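Side-chain contacts in pyruvate kinase (Pseudomonas aeruginosa, PDB 6QXL), which probably catalyses the last step of glycolysis, the transfer of a phosphoryl group from phosphoenolpyruvate to ADP that yields pyruvate and ATP: residues V116-V121 and G165-P170; E410-V415 and V421-F426; K200-A205 and R239-V244; S348-G353 and A371-G376. All coordinates share one frame; numbering follows the deposited sequence.

Contact 1: residues V116-V121 and G165-P170; sequences VKDCGV and GGLTAP
The CA atoms of Asp-118 and Leu-167 lie 6.1 Å apart, at the point where the last turn of helix 113-118 passes the irregular segment 165-170. Asp-118 has the largest share of the contact. Its CB points toward segment 165-170, and with CG turned beside its own backbone N (chi1 -63°) the carboxylate is set against Thr-168. The backbone N of Thr-168 donates to Asp-118 OD2 over 2.8 Å, with an N-H...O angle of 151°. The approach is from above the carboxylate plane, 42° out of it. A water gives Asp-118 OD2 a second bond (2.9 Å) and donates its other hydrogen to Thr-168 O at 2.8 Å, so that the direct bond and the water bridge hold the N-H and the C=O of one residue. Packing here is tight, as the 3.1 Å between Asp-118 OD2 and Thr-168 CB attests. The topology identifies the parts joined: helix 113-118 belongs to the mostly beta B domain, inserted after the third strand of the TIM barrel, while 165-170 is the return path from strand 159-162 to barrel helix 174-185. In pyruvate kinases this domain is a mobile lid beside the active site, and the contact probably lies close to one of the connections about which the domain swings. On the buried flank, Leu-167 brings CD2 to 3.8 Å from Asp-118 CB, and the same methyl lies 4.3 Å from Cys-119 SG, just past the helix end. Leu-167 also packs on Leu-115, Asn-161 and Arg-162.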
loop_
_atom_site.group_PDB
_atom_site.type_symbol
_atom_site.label_atom_id
_atom_site.label_comp_id
_atom_site.label_asym_id
_atom_site.label_seq_id
_atom_site.Cartn_x
_atom_site.Cartn_y
_atom_site.Cartn_z
ATOM N N VAL A 116 -13.333 6.858 -51.100
ATOM C CA VAL A 116 -12.507 6.222 -52.108
ATOM C C VAL A 116 -11.088 6.783 -52.121
ATOM O O VAL A 116 -10.135 6.052 -52.440
ATOM C CB VAL A 116 -13.149 6.372 -53.518
ATOM C CG1 VAL A 116 -12.241 5.930 -54.655
ATOM C CG2 VAL A 116 -14.475 5.664 -53.619
ATOM N N LYS A 117 -10.953 8.044 -51.738
ATOM C CA LYS A 117 -9.650 8.689 -51.686
ATOM C C LYS A 117 -8.809 8.199 -50.519
ATOM O O LYS A 117 -7.614 7.968 -50.661
ATOM C CB LYS A 117 -9.817 10.222 -51.601
ATOM C CG LYS A 117 -10.330 10.770 -52.968
ATOM C CD LYS A 117 -10.321 12.268 -53.155
ATOM C CE LYS A 117 -11.419 12.674 -54.154
ATOM N NZ LYS A 117 -11.324 14.072 -54.652
ATOM N N ASP A 118 -9.435 7.977 -49.387
ATOM C CA ASP A 118 -8.754 7.588 -48.154
ATOM C C ASP A 118 -8.452 6.102 -48.081
ATOM O O ASP A 118 -7.468 5.697 -47.484
ATOM C CB ASP A 118 -9.604 7.920 -46.945
ATOM C CG ASP A 118 -9.865 9.454 -46.811
ATOM O OD1 ASP A 118 -9.142 10.266 -47.548
ATOM O OD2 ASP A 118 -10.807 9.773 -46.014
ATOM N N CYS A 119 -9.169 5.242 -48.859
ATOM C CA CYS A 119 -8.905 3.854 -48.896
ATOM C C CYS A 119 -7.853 3.407 -49.936
ATOM O O CYS A 119 -7.693 4.082 -50.936
ATOM C CB CYS A 119 -10.121 3.055 -49.009
ATOM S SG CYS A 119 -11.178 3.230 -47.591
ATOM N N GLY A 120 -7.193 2.282 -49.596
ATOM C CA GLY A 120 -6.206 1.689 -50.412
ATOM C C GLY A 120 -6.312 0.142 -50.401
ATOM O O GLY A 120 -6.987 -0.474 -49.560
ATOM N N VAL A 121 -5.612 -0.462 -51.358
ATOM C CA VAL A 121 -5.597 -1.894 -51.491
ATOM C C VAL A 121 -5.145 -2.525 -50.176
ATOM O O VAL A 121 -4.186 -2.073 -49.578
ATOM C CB VAL A 121 -4.643 -2.344 -52.642
ATOM C CG1 VAL A 121 -4.676 -3.862 -52.825
ATOM C CG2 VAL A 121 -4.989 -1.640 -53.947
ATOM N N GLY A 165 -9.720 2.910 -38.535
ATOM C CA GLY A 165 -10.119 4.277 -38.629
ATOM C C GLY A 165 -9.348 5.064 -39.662
ATOM O O GLY A 165 -9.023 4.537 -40.719
ATOM N N GLY A 166 -9.115 6.335 -39.361
ATOM C CA GLY A 166 -8.316 7.224 -40.188
ATOM C C GLY A 166 -8.999 7.830 -41.407
ATOM O O GLY A 166 -8.325 8.302 -42.290
ATOM N N LEU A 167 -10.316 7.757 -41.460
ATOM C CA LEU A 167 -11.054 8.341 -42.573
ATOM C C LEU A 167 -11.251 9.815 -42.343
ATOM O O LEU A 167 -11.572 10.216 -41.251
ATOM C CB LEU A 167 -12.389 7.653 -42.771
ATOM C CG LEU A 167 -12.335 6.156 -43.046
ATOM C CD1 LEU A 167 -13.725 5.678 -43.374
ATOM C CD2 LEU A 167 -11.402 5.887 -44.254
ATOM N N THR A 168 -11.085 10.617 -43.354
ATOM C CA THR A 168 -11.434 12.015 -43.356
ATOM C C THR A 168 -12.934 12.224 -43.188
ATOM O O THR A 168 -13.700 11.476 -43.755
ATOM C CB THR A 168 -11.004 12.608 -44.716
ATOM O OG1 THR A 168 -9.574 12.560 -44.776
ATOM C CG2 THR A 168 -11.566 14.025 -44.944
ATOM N N ALA A 169 -13.285 13.122 -42.294
ATOM C CA ALA A 169 -14.676 13.583 -42.234
ATOM C C ALA A 169 -14.738 14.832 -41.379
ATOM O O ALA A 169 -13.950 14.959 -40.456
ATOM C CB ALA A 169 -15.539 12.482 -41.624
ATOM N N PRO A 170 -15.702 15.715 -41.615
ATOM C CA PRO A 170 -15.962 16.765 -40.604
ATOM C C PRO A 170 -16.726 16.229 -39.385
ATOM O O PRO A 170 -17.550 15.398 -39.504
ATOM C CB PRO A 170 -16.773 17.797 -41.378
ATOM C CG PRO A 170 -17.462 17.007 -42.462
ATOM C CD PRO A 170 -16.629 15.777 -42.760
HETATM O O HOH W 1 -13.722 9.514 -45.713
#

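Contact 2: residues E410-V415 and V421-F426; sequences ETQARV and VETIPF
Gln-412 makes the first touch of helix 409-414 on strand 421-425, its CA 5.6 Å from that of Thr-423. Its CG stands beside the backbone N (chi1 -73°) and the chain beyond is extended, so the side chain runs across Thr-423 and Pro-425, roughly at right angles to both. Along the way Gln-412 CG rests on Thr-423 CG2 at 3.4 Å, and NE2 reaches Pro-425 CB at the same separation. That NE2 has its polar partner on the adjacent strand, the carbonyl O of Ser-406. The backbone of Gln-412 contributes as well: Thr-423 OG1 donates to Gln-412 O over 2.7 Å, in the carbonyl plane and on a lone pair, with a C=O...O angle of 132°. Two residues on, the end of Arg-414 leads away from the strand. Arg-414 NH2 forms a salt bridge one helical turn back to Glu-410 OE2 (3.1 Å), and the guanidinium also makes a cation-pi contact with Trp-217 of the barrel domain. Val-415 then turns back to the strand, placing CB 3.8 Å from Val-421 CG1 and CG2 only 3.1 Å from Thr-423 OG1, a tight fit. Strand 402-406, this helix and strand 421-425 form a beta-alpha-beta unit of the alpha/beta domain, with 421-425 at the edge of the sheet. Chemically, Thr-423 is used on both branches: its methyl packs against Gln-412 CB and CG, while its hydroxyl satisfies a carbonyl near the helix end, so one side chain combines apolar and polar holds, supplemented by the valine pair.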
loop_
_atom_site.group_PDB
_atom_site.type_symbol
_atom_site.label_atom_id
_atom_site.label_comp_id
_atom_site.label_asym_id
_atom_site.label_seq_id
_atom_site.Cartn_x
_atom_site.Cartn_y
_atom_site.Cartn_z
ATOM N N GLU A 410 -33.842 21.999 -14.845
ATOM C CA GLU A 410 -32.584 21.710 -15.547
ATOM C C GLU A 410 -31.673 20.829 -14.668
ATOM O O GLU A 410 -31.165 19.806 -15.125
ATOM C CB GLU A 410 -31.901 23.037 -15.886
ATOM C CG GLU A 410 -30.754 23.041 -16.821
ATOM C CD GLU A 410 -30.073 24.437 -16.918
ATOM O OE1 GLU A 410 -30.648 25.470 -16.493
ATOM O OE2 GLU A 410 -28.915 24.475 -17.434
ATOM N N THR A 411 -31.538 21.204 -13.407
ATOM C CA THR A 411 -30.685 20.487 -12.477
ATOM C C THR A 411 -31.330 19.191 -12.031
ATOM O O THR A 411 -30.663 18.163 -11.949
ATOM C CB THR A 411 -30.348 21.390 -11.263
ATOM O OG1 THR A 411 -29.682 22.566 -11.745
ATOM C CG2 THR A 411 -29.484 20.689 -10.256
ATOM N N GLN A 412 -32.626 19.233 -11.740
ATOM C CA GLN A 412 -33.338 18.024 -11.293
ATOM C C GLN A 412 -33.191 16.869 -12.293
ATOM O O GLN A 412 -33.134 15.714 -11.899
ATOM C CB GLN A 412 -34.821 18.329 -11.075
ATOM C CG GLN A 412 -35.104 19.160 -9.827
ATOM C CD GLN A 412 -36.451 19.867 -9.861
ATOM O OE1 GLN A 412 -37.237 19.705 -10.808
ATOM N NE2 GLN A 412 -36.695 20.681 -8.873
ATOM N N ALA A 413 -33.130 17.195 -13.591
ATOM C CA ALA A 413 -32.961 16.185 -14.628
ATOM C C ALA A 413 -31.502 15.803 -14.831
ATOM O O ALA A 413 -31.178 14.629 -14.973
ATOM C CB ALA A 413 -33.552 16.667 -15.938
ATOM N N ARG A 414 -30.634 16.798 -14.866
ATOM C CA ARG A 414 -29.213 16.579 -15.085
ATOM C C ARG A 414 -28.658 15.460 -14.209
ATOM O O ARG A 414 -28.038 14.509 -14.685
ATOM C CB ARG A 414 -28.457 17.864 -14.794
ATOM C CG ARG A 414 -27.186 17.956 -15.573
ATOM C CD ARG A 414 -26.313 19.044 -15.027
ATOM N NE ARG A 414 -26.788 20.407 -14.918
ATOM C CZ ARG A 414 -27.081 21.217 -15.915
ATOM N NH1 ARG A 414 -27.075 20.803 -17.179
ATOM N NH2 ARG A 414 -27.464 22.455 -15.641
ATOM N N VAL A 415 -28.943 15.528 -12.928
ATOM C CA VAL A 415 -28.330 14.596 -11.991
ATOM C C VAL A 415 -28.865 13.175 -12.132
ATOM O O VAL A 415 -28.328 12.261 -11.526
ATOM C CB VAL A 415 -28.443 15.084 -10.541
ATOM C CG1 VAL A 415 -27.851 16.467 -10.411
ATOM C CG2 VAL A 415 -29.883 15.069 -10.055
ATOM N N VAL A 421 -26.878 9.462 -7.179
ATOM C CA VAL A 421 -27.528 10.717 -6.868
ATOM C C VAL A 421 -29.038 10.637 -7.161
ATOM O O VAL A 421 -29.435 10.166 -8.216
ATOM C CB VAL A 421 -26.931 11.861 -7.689
ATOM C CG1 VAL A 421 -27.569 13.192 -7.306
ATOM C CG2 VAL A 421 -25.431 11.903 -7.491
ATOM N N GLU A 422 -29.857 11.082 -6.214
ATOM C CA GLU A 422 -31.296 11.200 -6.409
ATOM C C GLU A 422 -31.700 12.664 -6.308
ATOM O O GLU A 422 -31.108 13.435 -5.553
ATOM C CB GLU A 422 -32.057 10.372 -5.373
ATOM C CG GLU A 422 -31.933 8.851 -5.541
ATOM C CD GLU A 422 -32.279 8.009 -4.307
ATOM O OE1 GLU A 422 -33.464 8.080 -3.924
ATOM O OE2 GLU A 422 -31.405 7.241 -3.802
ATOM N N THR A 423 -32.704 13.057 -7.077
ATOM C CA THR A 423 -33.203 14.427 -7.026
ATOM C C THR A 423 -34.273 14.573 -5.950
ATOM O O THR A 423 -35.174 13.729 -5.825
ATOM C CB THR A 423 -33.846 14.823 -8.338
ATOM O OG1 THR A 423 -32.910 14.644 -9.395
ATOM C CG2 THR A 423 -34.220 16.253 -8.309
ATOM N N ILE A 424 -34.159 15.656 -5.187
ATOM C CA ILE A 424 -35.212 16.091 -4.282
ATOM C C ILE A 424 -35.533 17.550 -4.623
ATOM O O ILE A 424 -34.728 18.435 -4.335
ATOM C CB ILE A 424 -34.781 16.022 -2.813
ATOM C CG1 ILE A 424 -34.392 14.591 -2.401
ATOM C CG2 ILE A 424 -35.890 16.563 -1.935
ATOM C CD1 ILE A 424 -35.525 13.642 -2.181
ATOM N N PRO A 425 -36.714 17.818 -5.217
ATOM C CA PRO A 425 -37.035 19.220 -5.541
ATOM C C PRO A 425 -37.227 20.021 -4.245
ATOM O O PRO A 425 -37.862 19.513 -3.282
ATOM C CB PRO A 425 -38.333 19.130 -6.341
ATOM C CG PRO A 425 -38.516 17.689 -6.645
ATOM C CD PRO A 425 -37.832 16.925 -5.540
ATOM N N PHE A 426 -36.631 21.209 -4.215
ATOM C CA PHE A 426 -36.491 21.967 -2.985
ATOM C C PHE A 426 -35.998 23.361 -3.307
ATOM O O PHE A 426 -35.105 23.536 -4.154
ATOM C CB PHE A 426 -35.516 21.245 -2.061
ATOM C CG PHE A 426 -35.422 21.803 -0.672
ATOM C CD1 PHE A 426 -34.452 22.741 -0.386
ATOM C CD2 PHE A 426 -36.236 21.307 0.370
ATOM C CE1 PHE A 426 -34.318 23.245 0.910
ATOM C CE2 PHE A 426 -36.084 21.779 1.651
ATOM C CZ PHE A 426 -35.119 22.724 1.939
#

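Contact 3: residues K200-A205 and R239-V244; sequences KDMEYA and RASDAV
Met-202 overlaps the turn ahead of strand 243-247, its CB facing Ala-240 CB at 4.0 Å and Ala-240 O at 3.9 Å. The CA atoms of Met-202 and Ala-240 are the nearest pair of the two backbones, 6.2 Å apart, and both CB atoms point across the gap, which explains the direct meeting of a methyl with a methylene. Beyond CB the methionine does not extend. Met-202 CG already lies 3.8 Å from Ser-241 OG; bends at chi2 (-51°) and chi3 (-66°) curl the thioether chain so that CE returns to the same distance from it. This hydroxyl is approached by carbon alone from the helix, while its polar partner is Leu-237 O of the preceding helix. No hydrogen bond spans the two segments, and the evidence is for a buried, van der Waals contact of modest size, 156 Å² counting both sides. Leu-218, Ala-220, Leu-237 and Pro-196 also pack on the methionine. Nearby, Asp-242 ties the same turn to helix 199-211 by a salt bridge to Arg-206, and its OD2 also accepts from Leu-218 N. Helix 199-211 follows the fourth strand of the barrel and packs on the fifth, 217-222, whereas 239-244 links helix 231-239 to the sixth strand, as expected of a (beta/alpha)8 (TIM) barrel, whose outer helices pack over the parallel strands.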
loop_
_atom_site.group_PDB
_atom_site.type_symbol
_atom_site.label_atom_id
_atom_site.label_comp_id
_atom_site.label_asym_id
_atom_site.label_seq_id
_atom_site.Cartn_x
_atom_site.Cartn_y
_atom_site.Cartn_z
ATOM N N LYS A 200 -11.227 20.408 -29.973
ATOM C CA LYS A 200 -11.788 21.396 -30.915
ATOM C C LYS A 200 -13.201 21.009 -31.373
ATOM O O LYS A 200 -14.106 21.834 -31.395
ATOM C CB LYS A 200 -10.886 21.615 -32.133
ATOM C CG LYS A 200 -9.478 22.088 -31.854
ATOM C CD LYS A 200 -8.559 21.931 -33.075
ATOM C CE LYS A 200 -7.060 22.159 -32.788
ATOM N NZ LYS A 200 -6.727 23.589 -32.514
ATOM N N ASP A 201 -13.395 19.757 -31.693
ATOM C CA ASP A 201 -14.683 19.245 -32.173
ATOM C C ASP A 201 -15.774 19.468 -31.127
ATOM O O ASP A 201 -16.913 19.844 -31.468
ATOM C CB ASP A 201 -14.601 17.787 -32.558
ATOM C CG ASP A 201 -13.573 17.511 -33.668
ATOM O OD1 ASP A 201 -13.290 18.468 -34.443
ATOM O OD2 ASP A 201 -13.079 16.386 -33.815
ATOM N N MET A 202 -15.426 19.281 -29.852
ATOM C CA MET A 202 -16.378 19.496 -28.777
ATOM C C MET A 202 -16.626 20.977 -28.500
ATOM O O MET A 202 -17.748 21.356 -28.155
ATOM C CB MET A 202 -15.910 18.817 -27.479
ATOM C CG MET A 202 -15.866 17.293 -27.502
ATOM S SD MET A 202 -17.356 16.469 -28.058
ATOM C CE MET A 202 -18.478 16.927 -26.729
ATOM N N GLU A 203 -15.583 21.799 -28.621
ATOM C CA GLU A 203 -15.746 23.247 -28.434
ATOM C C GLU A 203 -16.649 23.841 -29.516
ATOM O O GLU A 203 -17.504 24.678 -29.221
ATOM C CB GLU A 203 -14.401 23.945 -28.425
ATOM C CG GLU A 203 -13.651 23.778 -27.120
ATOM C CD GLU A 203 -12.129 23.822 -27.285
ATOM O OE1 GLU A 203 -11.600 24.069 -28.389
ATOM O OE2 GLU A 203 -11.423 23.585 -26.279
ATOM N N TYR A 204 -16.467 23.382 -30.755
ATOM C CA TYR A 204 -17.325 23.797 -31.849
ATOM C C TYR A 204 -18.790 23.447 -31.560
ATOM O O TYR A 204 -19.690 24.273 -31.710
ATOM C CB TYR A 204 -16.861 23.163 -33.167
ATOM C CG TYR A 204 -17.576 23.652 -34.417
ATOM C CD1 TYR A 204 -18.226 24.905 -34.467
ATOM C CD2 TYR A 204 -17.539 22.900 -35.590
ATOM C CE1 TYR A 204 -18.852 25.340 -35.615
ATOM C CE2 TYR A 204 -18.157 23.343 -36.752
ATOM C CZ TYR A 204 -18.837 24.548 -36.745
ATOM O OH TYR A 204 -19.415 25.032 -37.878
ATOM N N ALA A 205 -19.023 22.218 -31.120
ATOM C CA ALA A 205 -20.384 21.791 -30.805
ATOM C C ALA A 205 -20.980 22.617 -29.668
ATOM O O ALA A 205 -22.166 22.947 -29.697
ATOM C CB ALA A 205 -20.417 20.325 -30.482
ATOM N N ARG A 239 -11.713 16.672 -21.073
ATOM C CA ARG A 239 -11.772 17.964 -20.370
ATOM C C ARG A 239 -12.670 18.966 -21.059
ATOM O O ARG A 239 -13.246 19.817 -20.395
ATOM C CB ARG A 239 -10.387 18.563 -20.187
ATOM C CG ARG A 239 -9.683 17.941 -19.041
ATOM C CD ARG A 239 -8.439 18.696 -18.691
ATOM N NE ARG A 239 -7.443 17.761 -18.205
ATOM C CZ ARG A 239 -6.389 17.303 -18.890
ATOM N NH1 ARG A 239 -6.197 17.606 -20.174
ATOM N NH2 ARG A 239 -5.566 16.447 -18.294
ATOM N N ALA A 240 -12.812 18.817 -22.368
ATOM C CA ALA A 240 -13.701 19.655 -23.157
ATOM C C ALA A 240 -15.161 19.251 -23.080
ATOM O O ALA A 240 -15.976 19.849 -23.758
ATOM C CB ALA A 240 -13.245 19.639 -24.620
ATOM N N SER A 241 -15.496 18.226 -22.307
ATOM C CA SER A 241 -16.859 17.715 -22.259
ATOM C C SER A 241 -17.380 17.762 -20.843
ATOM O O SER A 241 -16.662 18.081 -19.919
ATOM C CB SER A 241 -16.927 16.283 -22.775
ATOM O OG SER A 241 -16.083 16.097 -23.903
ATOM N N ASP A 242 -18.654 17.475 -20.694
ATOM C CA ASP A 242 -19.254 17.293 -19.395
ATOM C C ASP A 242 -19.395 15.828 -19.068
ATOM O O ASP A 242 -19.447 15.451 -17.894
ATOM C CB ASP A 242 -20.617 17.980 -19.360
ATOM C CG ASP A 242 -20.532 19.431 -19.772
ATOM O OD1 ASP A 242 -19.757 20.186 -19.159
ATOM O OD2 ASP A 242 -21.200 19.816 -20.736
ATOM N N ALA A 243 -19.476 14.991 -20.105
ATOM C CA ALA A 243 -19.623 13.558 -19.938
ATOM C C ALA A 243 -19.020 12.865 -21.134
ATOM O O ALA A 243 -18.806 13.493 -22.175
ATOM C CB ALA A 243 -21.083 13.207 -19.789
ATOM N N VAL A 244 -18.704 11.586 -20.967
ATOM C CA VAL A 244 -18.185 10.781 -22.060
ATOM C C VAL A 244 -18.918 9.468 -22.138
ATOM O O VAL A 244 -19.472 8.997 -21.148
ATOM C CB VAL A 244 -16.668 10.514 -21.960
ATOM C CG1 VAL A 244 -15.891 11.814 -21.905
ATOM C CG2 VAL A 244 -16.345 9.668 -20.758
#

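Contact 4: residues S348-G353 and A371-G376; sequences SSHRLG and ANHFPG
An interface between two subunits of the tetramer borders this contact, in which a loop ahead of helix 359-373 folds back on that helix's last turn. His-350 supplies the central side chain. Ser-348 OG accepts from His-350 N over 2.9 Å, forming an ST turn, and Ser-348 CB lies over one face of the imidazole, 3.6 Å above its plane and toward the rim. With the ring's CG beside the backbone N (chi1 -62°), the far edge is presented to helix 359-373. Asn-372 meets that edge: its ND2 comes to 3.2 Å from His-350 CE1, near the ring plane, and the amide is turned 76° from the imidazole. The amide is gripped by other partners, ND2 giving a hydrogen bond to Arg-397 O and OD1 pairing with Ser-398 OG. His-373 approaches obliquely, CE1 at 3.6 Å from His-350 NE2, with ring centroids 5.3 Å apart and planes inclined by 46°. Across the interface, Gly-353 N of the second subunit bonds to His-373 NE2, and Tyr-369 OH of that subunit bonds to His-350 O. Within the chain, His-373 ND1 bonds to Tyr-369 O. A carbonyl at ND1 and a backbone N-H at NE2 suit a neutral imidazole carrying its proton on ND1, which would leave NE2 as an acceptor for the neighbouring subunit.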
loop_
_atom_site.group_PDB
_atom_site.type_symbol
_atom_site.label_atom_id
_atom_site.label_comp_id
_atom_site.label_asym_id
_atom_site.label_seq_id
_atom_site.Cartn_x
_atom_site.Cartn_y
_atom_site.Cartn_z
ATOM N N SER A 348 -13.171 3.688 -0.794
ATOM C CA SER A 348 -12.441 4.697 -1.566
ATOM C C SER A 348 -11.082 5.007 -0.910
ATOM O O SER A 348 -10.929 4.921 0.308
ATOM C CB SER A 348 -13.295 5.985 -1.706
ATOM O OG SER A 348 -12.593 7.005 -2.378
ATOM N N SER A 349 -10.106 5.348 -1.744
ATOM C CA SER A 349 -8.842 5.925 -1.276
ATOM C C SER A 349 -8.931 7.457 -1.019
ATOM O O SER A 349 -8.010 8.051 -0.469
ATOM C CB SER A 349 -7.731 5.643 -2.283
ATOM O OG SER A 349 -7.954 6.356 -3.507
ATOM N N HIS A 350 -10.039 8.080 -1.439
ATOM C CA HIS A 350 -10.345 9.476 -1.144
ATOM C C HIS A 350 -9.348 10.500 -1.670
ATOM O O HIS A 350 -9.150 11.563 -1.078
ATOM C CB HIS A 350 -10.668 9.717 0.337
ATOM C CG HIS A 350 -11.881 8.981 0.811
ATOM N ND1 HIS A 350 -13.188 9.414 0.642
ATOM C CD2 HIS A 350 -11.962 7.770 1.394
ATOM C CE1 HIS A 350 -13.995 8.511 1.116
ATOM N NE2 HIS A 350 -13.305 7.501 1.606
ATOM N N ARG A 351 -8.725 10.150 -2.800
ATOM C CA ARG A 351 -7.748 11.004 -3.461
ATOM C C ARG A 351 -6.610 11.470 -2.537
ATOM O O ARG A 351 -6.113 12.589 -2.677
ATOM C CB ARG A 351 -8.476 12.178 -4.135
ATOM C CG ARG A 351 -9.498 11.715 -5.171
ATOM C CD ARG A 351 -10.203 12.877 -5.842
ATOM N NE ARG A 351 -10.937 12.461 -7.049
ATOM C CZ ARG A 351 -11.630 13.278 -7.833
ATOM N NH1 ARG A 351 -11.719 14.585 -7.545
ATOM N NH2 ARG A 351 -12.228 12.808 -8.924
ATOM N N LEU A 352 -6.206 10.584 -1.610
ATOM C CA LEU A 352 -5.090 10.864 -0.702
ATOM C C LEU A 352 -3.828 11.227 -1.461
ATOM O O LEU A 352 -3.520 10.634 -2.504
ATOM C CB LEU A 352 -4.791 9.688 0.231
ATOM C CG LEU A 352 -5.176 9.868 1.698
ATOM C CD1 LEU A 352 -6.650 10.166 1.935
ATOM C CD2 LEU A 352 -4.821 8.584 2.439
ATOM N N GLY A 353 -3.119 12.227 -0.938
ATOM C CA GLY A 353 -1.896 12.727 -1.557
ATOM C C GLY A 353 -2.100 13.724 -2.675
ATOM O O GLY A 353 -1.132 14.323 -3.110
ATOM N N ALA A 371 -18.653 10.753 5.276
ATOM C CA ALA A 371 -19.727 9.757 5.169
ATOM C C ALA A 371 -19.192 8.335 5.116
ATOM O O ALA A 371 -19.754 7.432 5.737
ATOM C CB ALA A 371 -20.600 10.033 3.965
ATOM N N ASN A 372 -18.097 8.137 4.395
ATOM C CA ASN A 372 -17.508 6.804 4.316
ATOM C C ASN A 372 -16.911 6.315 5.613
ATOM O O ASN A 372 -16.665 5.135 5.727
ATOM C CB ASN A 372 -16.447 6.726 3.199
ATOM C CG ASN A 372 -17.065 6.433 1.835
ATOM O OD1 ASN A 372 -18.280 6.403 1.658
ATOM N ND2 ASN A 372 -16.219 6.226 0.872
ATOM N N HIS A 373 -16.659 7.193 6.588
ATOM C CA HIS A 373 -16.057 6.770 7.853
ATOM C C HIS A 373 -16.943 6.865 9.078
ATOM O O HIS A 373 -16.675 6.169 10.037
ATOM C CB HIS A 373 -14.761 7.512 8.072
ATOM C CG HIS A 373 -13.710 7.176 7.056
ATOM N ND1 HIS A 373 -13.593 7.859 5.868
ATOM C CD2 HIS A 373 -12.754 6.212 7.030
ATOM C CE1 HIS A 373 -12.595 7.352 5.164
ATOM N NE2 HIS A 373 -12.098 6.330 5.833
ATOM N N PHE A 374 -17.969 7.710 9.069
ATOM C CA PHE A 374 -18.914 7.799 10.184
ATOM C C PHE A 374 -20.188 7.070 9.722
ATOM O O PHE A 374 -21.030 7.656 9.068
ATOM C CB PHE A 374 -19.144 9.281 10.574
ATOM C CG PHE A 374 -20.055 9.513 11.799
ATOM C CD1 PHE A 374 -20.096 8.638 12.896
ATOM C CD2 PHE A 374 -20.859 10.667 11.869
ATOM C CE1 PHE A 374 -20.906 8.912 14.005
ATOM C CE2 PHE A 374 -21.658 10.938 12.971
ATOM C CZ PHE A 374 -21.683 10.056 14.035
ATOM N N PRO A 375 -20.324 5.785 10.063
ATOM C CA PRO A 375 -21.403 4.981 9.469
ATOM C C PRO A 375 -22.814 5.361 9.940
ATOM O O PRO A 375 -23.797 4.980 9.305
ATOM C CB PRO A 375 -21.061 3.578 9.931
ATOM C CG PRO A 375 -20.493 3.801 11.293
ATOM C CD PRO A 375 -19.690 5.079 11.195
ATOM N N GLY A 376 -22.915 6.127 11.027
ATOM C CA GLY A 376 -24.174 6.723 11.429
ATOM C C GLY A 376 -24.796 7.633 10.381
ATOM O O GLY A 376 -26.007 7.888 10.429
#

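Along the chain the contacts close one after another, in the order 1, 3, 4, 2, so none is nested in another. They spread over a long molecule: contact 1, at the B domain, and contact 4, at the subunit interface, have centres about 49 Å apart, on opposite sides of the chain's centre. Contact 3 lies in the TIM barrel between them, its centre about 24 Å from that of contact 1 and about 23 Å from that of contact 2. Contacts 2 and 4 both involve the alpha/beta domain, centres about 24 Å apart; the Val-415 side chain of contact 2 is about 8 Å from the bound glucose 6-phosphate. Together they sample lid, barrel, regulator-binding domain and assembly surface.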